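Excinuclease ABC, subunit A. (Deinococcus radiodurans, PDB 2VF7) binds DNA, zinc and ATP, which it can hydrolyse, and as a UvrA-family ABC protein probably takes part in recognising damaged DNA for excision repair. Local coordinates at residues L211-E214 / T215-W218; R259-V262 / L263-A267; L608-Q611 / V612-L615; L757-P760 / T761-L764. The protein carries 1 engineered substitution. One frame throughout, in Å; residues are numbered along the deposited sequence.

All four contacts are local: contact 2 lies within a helix, contacts 1 and 3 at or near helix starts, and contact 4 runs from a strand end into turns. Contacts 1 and 2 fall in the UvrA DNA-binding range; their centres lie about 20 Å apart, with nearest atoms about 7 Å apart. Contacts 3 and 4 share the ABC transporter range, their centres about 31 Å apart. Contact 4 is nearest to nucleotide: the side chain of Leu764 is about 9 Å from a bound ADP, and that of Glu759 about 8 Å from that of ADP-binding Lys536. In contact 2, the side chain of Phe266 lies about 13 Å from a zinc ion.

Contact 1: residues L211-E214 / T215-W218; sequences LPEE and TRHW
Arg216 folds back along the chain to meet Leu211, and this is the close-packed part of the contact. Its NH1 donates to Leu211 O over 2.8 Å at an N-H...O angle of 155°, with the acceptor only 6° out of the guanidinium plane, so the group is used edge-on. The aliphatic stem runs alongside Leu211: Arg216 CG lies 3.7 Å from Leu211 CB and 3.2 Å from Pro212 O. CG stands anti to the carbonyl carbon (chi1 -55°), and a bend at chi3 then turns the guanidinium back over the chain, where Glu213 CA lies over one face, offset toward its rim, 3.4 Å above the plane. The arrangement belongs to a helix start: Pro212 occupies the N-cap position of helix 213-221, and Pro212 O accepts from Arg216 N over 3.0 Å. With an alanine in place of Arg216, Leu211 O would probably lose this side-chain donor, and a gap would open beside Leu211 CB. Leu211 itself is buried, touching Ile176 and Val206, and Arg216 NE makes a long, weak ion pair with Glu165. The outer side is looser. Glu213, exposed and modelled in two conformers, brings OE2 to 4.0 Å from Arg216 NH2 in the conformer given, well out of the guanidinium plane, so attraction of charges is all the geometry supports there.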
loop_
_atom_site.group_PDB
_atom_site.type_symbol
_atom_site.label_atom_id
_atom_site.label_comp_id
_atom_site.label_asym_id
_atom_site.label_seq_id
_atom_site.Cartn_x
_atom_site.Cartn_y
_atom_site.Cartn_z
ATOM N N LEU A 211 24.987 44.046 -15.286
ATOM C CA LEU A 211 25.015 43.879 -13.826
ATOM C C LEU A 211 26.432 43.509 -13.406
ATOM O O LEU A 211 27.152 42.878 -14.185
ATOM C CB LEU A 211 24.010 42.803 -13.383
ATOM C CG LEU A 211 22.498 43.071 -13.565
ATOM C CD1 LEU A 211 21.684 41.864 -13.158
ATOM C CD2 LEU A 211 22.038 44.264 -12.753
ATOM N N PRO A 212 26.844 43.900 -12.180
ATOM C CA PRO A 212 28.179 43.540 -11.706
ATOM C C PRO A 212 28.365 42.031 -11.754
ATOM O O PRO A 212 27.397 41.288 -11.573
ATOM C CB PRO A 212 28.174 44.008 -10.245
ATOM C CG PRO A 212 27.169 45.031 -10.168
ATOM C CD PRO A 212 26.100 44.668 -11.162
ATOM N N GLU A 213 29.592 41.588 -12.014
ATOM C CA GLU A 213 29.927 40.160 -11.966
ATOM C C GLU A 213 29.569 39.489 -10.626
ATOM O O GLU A 213 29.171 38.337 -10.599
ATOM C CB GLU A 213 31.411 39.951 -12.257
ATOM C CG GLU A 213 32.009 38.686 -11.649
ATOM C CD GLU A 213 32.050 37.512 -12.612
ATOM O OE1 GLU A 213 31.341 36.508 -12.358
ATOM O OE2 GLU A 213 32.796 37.595 -13.623
ATOM N N GLU A 214 29.760 40.219 -9.537
ATOM C CA GLU A 214 29.458 39.792 -8.176
ATOM C C GLU A 214 27.988 39.388 -8.018
ATOM O O GLU A 214 27.687 38.293 -7.531
ATOM C CB GLU A 214 29.744 40.973 -7.258
ATOM C CG GLU A 214 30.267 40.657 -5.900
ATOM C CD GLU A 214 30.283 41.905 -5.034
ATOM O OE1 GLU A 214 31.387 42.476 -4.807
ATOM O OE2 GLU A 214 29.172 42.334 -4.621
ATOM N N THR A 215 27.089 40.291 -8.422
ATOM C CA THR A 215 25.637 40.047 -8.476
ATOM C C THR A 215 25.291 38.896 -9.440
ATOM O O THR A 215 24.523 37.993 -9.089
ATOM C CB THR A 215 24.903 41.330 -8.931
ATOM O OG1 THR A 215 25.231 42.409 -8.046
ATOM C CG2 THR A 215 23.406 41.151 -8.952
ATOM N N ARG A 216 25.880 38.898 -10.640
ATOM C CA ARG A 216 25.557 37.834 -11.598
ATOM C C ARG A 216 25.936 36.460 -11.042
ATOM O O ARG A 216 25.147 35.525 -11.117
ATOM C CB ARG A 216 26.135 38.095 -12.990
ATOM C CG ARG A 216 25.686 39.465 -13.541
ATOM C CD ARG A 216 26.105 39.739 -14.984
ATOM N NE ARG A 216 27.292 38.987 -15.322
ATOM C CZ ARG A 216 28.507 39.492 -15.381
ATOM N NH1 ARG A 216 28.712 40.773 -15.141
ATOM N NH2 ARG A 216 29.511 38.702 -15.683
ATOM N N HIS A 217 27.109 36.369 -10.429
ATOM C CA HIS A 217 27.533 35.147 -9.764
ATOM C C HIS A 217 26.565 34.699 -8.661
ATOM O O HIS A 217 26.137 33.540 -8.643
ATOM C CB HIS A 217 28.938 35.317 -9.192
ATOM C CG HIS A 217 29.626 34.020 -8.909
ATOM N ND1 HIS A 217 29.761 33.510 -7.635
ATOM C CD2 HIS A 217 30.204 33.117 -9.740
ATOM C CE1 HIS A 217 30.393 32.352 -7.693
ATOM N NE2 HIS A 217 30.675 32.092 -8.958
ATOM N N TRP A 218 26.228 35.611 -7.752
ATOM C CA TRP A 218 25.303 35.332 -6.637
ATOM C C TRP A 218 23.967 34.758 -7.102
ATOM O O TRP A 218 23.563 33.676 -6.684
ATOM C CB TRP A 218 25.060 36.611 -5.840
ATOM C CG TRP A 218 24.409 36.385 -4.531
ATOM C CD1 TRP A 218 25.029 36.071 -3.362
ATOM C CD2 TRP A 218 23.009 36.463 -4.238
ATOM N NE1 TRP A 218 24.107 35.940 -2.356
ATOM C CE2 TRP A 218 22.858 36.179 -2.862
ATOM C CE3 TRP A 218 21.870 36.753 -4.999
ATOM C CZ2 TRP A 218 21.614 36.160 -2.229
ATOM C CZ3 TRP A 218 20.627 36.736 -4.368
ATOM C CH2 TRP A 218 20.513 36.446 -2.992
#

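Contact 2: residues R259-V262 / L263-A267; sequences RRHV and LHTFA
Thr265 doubles back on His261, one helical turn earlier, and grips its carbonyl twice. Thr265 OG1 donates to His261 O over 2.6 Å, while Thr265 N reaches the same oxygen at 3.0 Å from above the carbonyl plane, 36° out of it. The hydroxyl is placed there by its first torsion: OG1 stands anti to the carbonyl carbon, beside the backbone N (chi1 -53°). Thr265 OG1 also lies over one face of the His261 imidazole, 3.2 Å above the ring plane and offset toward the rim. On another flank of the helix, Arg259 and Leu263 run side by side, with CG of the arginine 4.1 Å from CD1 of the leucine.

Further out, Met274 and Val278 of helix 272-278 pack on Thr265, and His261 touches Pro185 and makes a weak hydrogen bond from ND1 to Ala183 O. Helix 258-268 thus joins helix 272-278 to the loop at Ala183 and Pro185. A hydroxyl bonded to the carbonyl four residues earlier is a familiar way of satisfying a buried threonine in a helix. Chemically, it spends its proton within its own helix, so that any further partner of OG1 would probably have to be a donor.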
loop_
_atom_site.group_PDB
_atom_site.type_symbol
_atom_site.label_atom_id
_atom_site.label_comp_id
_atom_site.label_asym_id
_atom_site.label_seq_id
_atom_site.Cartn_x
_atom_site.Cartn_y
_atom_site.Cartn_z
ATOM N N ARG A 259 21.199 27.731 -10.110
ATOM C CA ARG A 259 21.778 26.408 -9.920
ATOM C C ARG A 259 20.938 25.519 -8.992
ATOM O O ARG A 259 20.592 24.410 -9.361
ATOM C CB ARG A 259 23.210 26.534 -9.417
ATOM C CG ARG A 259 23.885 25.212 -9.135
ATOM C CD ARG A 259 24.998 25.410 -8.130
ATOM N NE ARG A 259 26.304 25.351 -8.765
ATOM C CZ ARG A 259 27.456 25.676 -8.176
ATOM N NH1 ARG A 259 27.474 26.114 -6.913
ATOM N NH2 ARG A 259 28.604 25.564 -8.858
ATOM N N ARG A 260 20.610 26.018 -7.802
ATOM C CA ARG A 260 19.783 25.309 -6.830
ATOM C C ARG A 260 18.492 24.758 -7.460
ATOM O O ARG A 260 18.164 23.565 -7.324
ATOM C CB ARG A 260 19.457 26.255 -5.680
ATOM C CG ARG A 260 18.538 25.699 -4.591
ATOM C CD ARG A 260 18.938 26.254 -3.238
ATOM N NE ARG A 260 19.149 25.110 -2.370
ATOM C CZ ARG A 260 19.997 25.045 -1.353
ATOM N NH1 ARG A 260 20.770 26.066 -1.015
ATOM N NH2 ARG A 260 20.058 23.922 -0.670
ATOM N N HIS A 261 17.765 25.622 -8.158
ATOM C CA HIS A 261 16.538 25.213 -8.813
ATOM C C HIS A 261 16.747 24.139 -9.853
ATOM O O HIS A 261 15.942 23.225 -9.960
ATOM C CB HIS A 261 15.845 26.385 -9.502
ATOM C CG HIS A 261 14.656 25.952 -10.297
ATOM N ND1 HIS A 261 14.713 25.733 -11.658
ATOM C CD2 HIS A 261 13.403 25.604 -9.905
ATOM C CE1 HIS A 261 13.535 25.301 -12.073
ATOM N NE2 HIS A 261 12.722 25.219 -11.032
ATOM N N VAL A 262 17.790 24.284 -10.668
ATOM C CA VAL A 262 18.001 23.370 -11.788
ATOM C C VAL A 262 18.330 21.969 -11.274
ATOM O O VAL A 262 17.787 20.984 -11.763
ATOM C CB VAL A 262 19.100 23.884 -12.792
ATOM C CG1 VAL A 262 19.571 22.771 -13.719
ATOM C CG2 VAL A 262 18.601 25.066 -13.607
ATOM N N LEU A 263 19.214 21.893 -10.290
ATOM C CA LEU A 263 19.695 20.610 -9.790
ATOM C C LEU A 263 18.682 19.924 -8.856
ATOM O O LEU A 263 18.600 18.693 -8.829
ATOM C CB LEU A 263 21.055 20.763 -9.095
ATOM C CG LEU A 263 22.284 21.324 -9.827
ATOM C CD1 LEU A 263 23.500 21.138 -8.939
ATOM C CD2 LEU A 263 22.535 20.680 -11.195
ATOM N N HIS A 264 17.933 20.708 -8.085
ATOM C CA HIS A 264 16.871 20.149 -7.258
ATOM C C HIS A 264 15.759 19.627 -8.157
ATOM O O HIS A 264 15.201 18.569 -7.897
ATOM C CB HIS A 264 16.299 21.178 -6.262
ATOM C CG HIS A 264 15.301 20.602 -5.294
ATOM N ND1 HIS A 264 14.031 20.206 -5.671
ATOM C CD2 HIS A 264 15.390 20.356 -3.963
ATOM C CE1 HIS A 264 13.387 19.735 -4.615
ATOM N NE2 HIS A 264 14.188 19.819 -3.566
ATOM N N THR A 265 15.426 20.375 -9.205
ATOM C CA THR A 265 14.389 19.925 -10.113
ATOM C C THR A 265 14.820 18.640 -10.818
ATOM O O THR A 265 14.037 17.701 -10.924
ATOM C CB THR A 265 13.974 21.015 -11.113
ATOM O OG1 THR A 265 13.641 22.210 -10.397
ATOM C CG2 THR A 265 12.748 20.581 -11.908
ATOM N N PHE A 266 16.067 18.589 -11.276
ATOM C CA PHE A 266 16.588 17.391 -11.931
ATOM C C PHE A 266 16.502 16.148 -11.043
ATOM O O PHE A 266 16.140 15.075 -11.515
ATOM C CB PHE A 266 18.042 17.602 -12.388
ATOM C CG PHE A 266 18.645 16.408 -13.114
ATOM C CD1 PHE A 266 18.421 16.215 -14.482
ATOM C CD2 PHE A 266 19.439 15.490 -12.436
ATOM C CE1 PHE A 266 18.978 15.132 -15.166
ATOM C CE2 PHE A 266 19.998 14.392 -13.110
ATOM C CZ PHE A 266 19.767 14.220 -14.481
ATOM N N ALA A 267 16.837 16.300 -9.768
ATOM C CA ALA A 267 17.093 15.164 -8.913
ATOM C C ALA A 267 15.832 14.550 -8.340
ATOM O O ALA A 267 15.863 13.401 -7.866
ATOM C CB ALA A 267 18.038 15.565 -7.782
#

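Contact 3: residues L608-Q611 / V612-L615; sequences LFDQ and VRKL
Phe609 and Arg613, four residues apart in the first turns of helix 609-617, in the ABC-transporter-family part of the chain, form a CH-pi contact. Arg613 CG lies 4.0 Å from the centroid of the Phe609 ring and 25° off its normal, which puts the methylene over the face, while Arg613 CD closes to 3.5 Å from Phe609 CE2. Phe609 CG is anti to the backbone N (chi1 -164°), and this swings the ring forward along the helix to receive the arginine stem.

The apolar contacts centre on Val612, whose two methyls divide the work: CG1 is 4.1 Å from Phe609 CE1, and CG2 packs alongside Leu608 CD1. Ile686 and Val689 of helix 686-690 and Ile707 of helix 705-716 also touch this valine, so the buried flank seats the helix against both.

Charge pairing occupies the solvent side. Asp610 OD2 and Arg613 NH2 form a salt bridge at 3.2 Å, with carboxylate and guanidinium planes 65° apart, so the groups are not engaged flat against each other. Arg613 NH1 is hydrogen-bonded to Ala629 O, which gives the guanidinium a second hold.

Among the hydrogen bonds, Gln611 O is gripped twice: Leu615 N approaches it at 3.0 Å and Lys614 NZ at 2.9 Å, from opposite faces of its carbonyl plane.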
loop_
_atom_site.group_PDB
_atom_site.type_symbol
_atom_site.label_atom_id
_atom_site.label_comp_id
_atom_site.label_asym_id
_atom_site.label_seq_id
_atom_site.Cartn_x
_atom_site.Cartn_y
_atom_site.Cartn_z
ATOM N N LEU A 608 -11.395 14.449 -36.940
ATOM C CA LEU A 608 -12.799 14.637 -37.268
ATOM C C LEU A 608 -13.555 15.521 -36.272
ATOM O O LEU A 608 -14.604 16.057 -36.602
ATOM C CB LEU A 608 -13.490 13.277 -37.443
ATOM C CG LEU A 608 -13.787 12.334 -36.270
ATOM C CD1 LEU A 608 -14.989 12.772 -35.434
ATOM C CD2 LEU A 608 -14.035 10.950 -36.815
ATOM N N PHE A 609 -13.022 15.696 -35.067
ATOM C CA PHE A 609 -13.744 16.442 -34.041
ATOM C C PHE A 609 -13.855 17.937 -34.380
ATOM O O PHE A 609 -14.795 18.595 -33.936
ATOM C CB PHE A 609 -13.134 16.206 -32.653
ATOM C CG PHE A 609 -14.029 16.629 -31.495
ATOM C CD1 PHE A 609 -15.265 16.027 -31.287
ATOM C CD2 PHE A 609 -13.624 17.627 -30.616
ATOM C CE1 PHE A 609 -16.104 16.428 -30.216
ATOM C CE2 PHE A 609 -14.442 18.020 -29.564
ATOM C CZ PHE A 609 -15.690 17.407 -29.368
ATOM N N ASP A 610 -12.924 18.449 -35.184
ATOM C CA ASP A 610 -12.878 19.867 -35.577
ATOM C C ASP A 610 -14.120 20.356 -36.323
ATOM O O ASP A 610 -14.541 21.495 -36.123
ATOM C CB ASP A 610 -11.667 20.141 -36.481
ATOM C CG ASP A 610 -10.419 20.480 -35.703
ATOM O OD1 ASP A 610 -9.699 19.549 -35.280
ATOM O OD2 ASP A 610 -10.141 21.686 -35.524
ATOM N N GLN A 611 -14.642 19.510 -37.225
ATOM C CA GLN A 611 -15.839 19.778 -38.025
ATOM C C GLN A 611 -17.095 19.578 -37.194
ATOM O O GLN A 611 -18.089 20.300 -37.355
ATOM C CB GLN A 611 -15.925 18.856 -39.240
ATOM C CG GLN A 611 -14.675 18.017 -39.566
ATOM C CD GLN A 611 -13.420 18.851 -39.814
ATOM O OE1 GLN A 611 -13.462 19.934 -40.442
ATOM N NE2 GLN A 611 -12.286 18.346 -39.314
ATOM N N VAL A 612 -17.036 18.587 -36.307
ATOM C CA VAL A 612 -18.092 18.326 -35.351
ATOM C C VAL A 612 -18.365 19.592 -34.535
ATOM O O VAL A 612 -19.523 19.951 -34.311
ATOM C CB VAL A 612 -17.746 17.105 -34.435
ATOM C CG1 VAL A 612 -18.773 16.940 -33.323
ATOM C CG2 VAL A 612 -17.642 15.828 -35.244
ATOM N N ARG A 613 -17.317 20.293 -34.112
ATOM C CA ARG A 613 -17.512 21.451 -33.233
ATOM C C ARG A 613 -18.059 22.637 -34.018
ATOM O O ARG A 613 -18.837 23.442 -33.512
ATOM C CB ARG A 613 -16.209 21.837 -32.558
ATOM C CG ARG A 613 -15.606 20.735 -31.732
ATOM C CD ARG A 613 -14.447 21.263 -30.929
ATOM N NE ARG A 613 -13.241 21.411 -31.734
ATOM C CZ ARG A 613 -12.708 22.579 -32.091
ATOM N NH1 ARG A 613 -13.260 23.717 -31.714
ATOM N NH2 ARG A 613 -11.606 22.600 -32.806
ATOM N N LYS A 614 -17.605 22.731 -35.263
ATOM C CA LYS A 614 -18.165 23.599 -36.313
ATOM C C LYS A 614 -19.695 23.455 -36.482
ATOM O O LYS A 614 -20.400 24.446 -36.603
ATOM C CB LYS A 614 -17.429 23.267 -37.611
ATOM C CG LYS A 614 -17.729 24.135 -38.777
ATOM C CD LYS A 614 -17.229 23.493 -40.066
ATOM C CE LYS A 614 -18.269 22.548 -40.702
ATOM N NZ LYS A 614 -18.190 21.154 -40.167
ATOM N N LEU A 615 -20.198 22.221 -36.473
ATOM C CA LEU A 615 -21.630 21.937 -36.670
ATOM C C LEU A 615 -22.456 22.307 -35.460
ATOM O O LEU A 615 -23.654 22.567 -35.574
ATOM C CB LEU A 615 -21.865 20.443 -36.959
ATOM C CG LEU A 615 -21.343 19.762 -38.231
ATOM C CD1 LEU A 615 -21.575 18.257 -38.209
ATOM C CD2 LEU A 615 -21.941 20.399 -39.506
#

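Contact 4: residues L757-P760 / T761-L764; sequences LDEP and TTGL
Glu759 to Thr762 form a type I beta turn, closed by a weak bond from Thr762 N to Glu759 O at 3.1 Å, and a type II turn from Thr761 to Leu764 follows at once. Strand 753-758, ending in Asp758, with Glu759 just beyond, matches the Walker B motif of ABC ATPases, and the turns correspond to the D-loop that follows it. The Glu759 side chain is about 8 Å from that of the ADP-binding Lys536, consistent with a place at the ATPase site. The main side-chain link joins Glu759 and Thr761. Thr761 OG1 donates to Glu759 OE1 over 3.0 Å, using the syn lone pair of that oxygen, and Thr761 N adds a weak bond to the same atom at 3.2 Å. Thr761 OG1 sits between its backbone N and carbonyl carbon (chi1 67°), which turns it toward the carboxylate, while a bend at chi2 (-68°) curls the glutamate over the turn. If Glu759 were an alanine here, the Thr761 hydroxyl would probably be left without this acceptor and set free to turn. Pro760 packs on Ala788 of strand 785-789, and Thr761 on Val769 of helix 766-781. Thr762 CG2 lies 3.9 Å from Glu759 CB.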
loop_
_atom_site.group_PDB
_atom_site.type_symbol
_atom_site.label_atom_id
_atom_site.label_comp_id
_atom_site.label_asym_id
_atom_site.label_seq_id
_atom_site.Cartn_x
_atom_site.Cartn_y
_atom_site.Cartn_z
ATOM N N LEU A 757 5.480 -1.469 -40.490
ATOM C CA LEU A 757 4.525 -1.942 -39.502
ATOM C C LEU A 757 5.113 -3.093 -38.664
ATOM O O LEU A 757 5.700 -4.043 -39.194
ATOM C CB LEU A 757 3.264 -2.424 -40.230
ATOM C CG LEU A 757 2.175 -1.517 -40.840
ATOM C CD1 LEU A 757 2.652 -0.170 -41.334
ATOM C CD2 LEU A 757 1.435 -2.242 -41.972
ATOM N N ASP A 758 4.973 -3.000 -37.351
ATOM C CA ASP A 758 5.345 -4.101 -36.458
ATOM C C ASP A 758 4.104 -4.979 -36.252
ATOM O O ASP A 758 2.993 -4.477 -36.265
ATOM C CB ASP A 758 5.877 -3.516 -35.139
ATOM C CG ASP A 758 6.216 -4.576 -34.097
ATOM O OD1 ASP A 758 5.892 -4.336 -32.907
ATOM O OD2 ASP A 758 6.809 -5.624 -34.449
ATOM N N GLU A 759 4.295 -6.279 -36.063
ATOM C CA GLU A 759 3.206 -7.272 -36.027
ATOM C C GLU A 759 1.771 -6.710 -36.070
ATOM O O GLU A 759 1.111 -6.651 -35.053
ATOM C CB GLU A 759 3.388 -8.190 -34.820
ATOM C CG GLU A 759 3.211 -9.672 -35.146
ATOM C CD GLU A 759 1.784 -10.036 -35.517
ATOM O OE1 GLU A 759 0.836 -9.433 -34.943
ATOM O OE2 GLU A 759 1.607 -10.922 -36.379
ATOM N N PRO A 760 1.271 -6.325 -37.260
ATOM C CA PRO A 760 0.025 -5.523 -37.332
ATOM C C PRO A 760 -1.255 -6.210 -36.818
ATOM O O PRO A 760 -2.305 -5.562 -36.690
ATOM C CB PRO A 760 -0.103 -5.196 -38.834
ATOM C CG PRO A 760 1.239 -5.505 -39.426
ATOM C CD PRO A 760 1.813 -6.610 -38.600
ATOM N N THR A 761 -1.160 -7.502 -36.525
ATOM C CA THR A 761 -2.310 -8.276 -36.073
ATOM C C THR A 761 -2.235 -8.558 -34.570
ATOM O O THR A 761 -2.778 -9.559 -34.085
ATOM C CB THR A 761 -2.463 -9.610 -36.884
ATOM O OG1 THR A 761 -1.365 -10.505 -36.609
ATOM C CG2 THR A 761 -2.561 -9.334 -38.391
ATOM N N THR A 762 -1.555 -7.675 -33.836
ATOM C CA THR A 762 -1.478 -7.801 -32.379
ATOM C C THR A 762 -2.892 -7.718 -31.794
ATOM O O THR A 762 -3.659 -6.804 -32.129
ATOM C CB THR A 762 -0.527 -6.744 -31.734
ATOM O OG1 THR A 762 -0.842 -5.424 -32.209
ATOM C CG2 THR A 762 0.938 -7.052 -32.075
ATOM N N GLY A 763 -3.249 -8.702 -30.971
ATOM C CA GLY A 763 -4.571 -8.753 -30.352
ATOM C C GLY A 763 -5.697 -9.052 -31.314
ATOM O O GLY A 763 -6.849 -8.745 -31.037
ATOM N N LEU A 764 -5.373 -9.658 -32.452
ATOM C CA LEU A 764 -6.376 -9.991 -33.452
ATOM C C LEU A 764 -6.652 -11.484 -33.538
ATOM O O LEU A 764 -5.736 -12.313 -33.501
ATOM C CB LEU A 764 -5.991 -9.427 -34.830
ATOM C CG LEU A 764 -6.668 -8.141 -35.345
ATOM C CD1 LEU A 764 -6.528 -7.003 -34.376
ATOM C CD2 LEU A 764 -6.121 -7.730 -36.703
#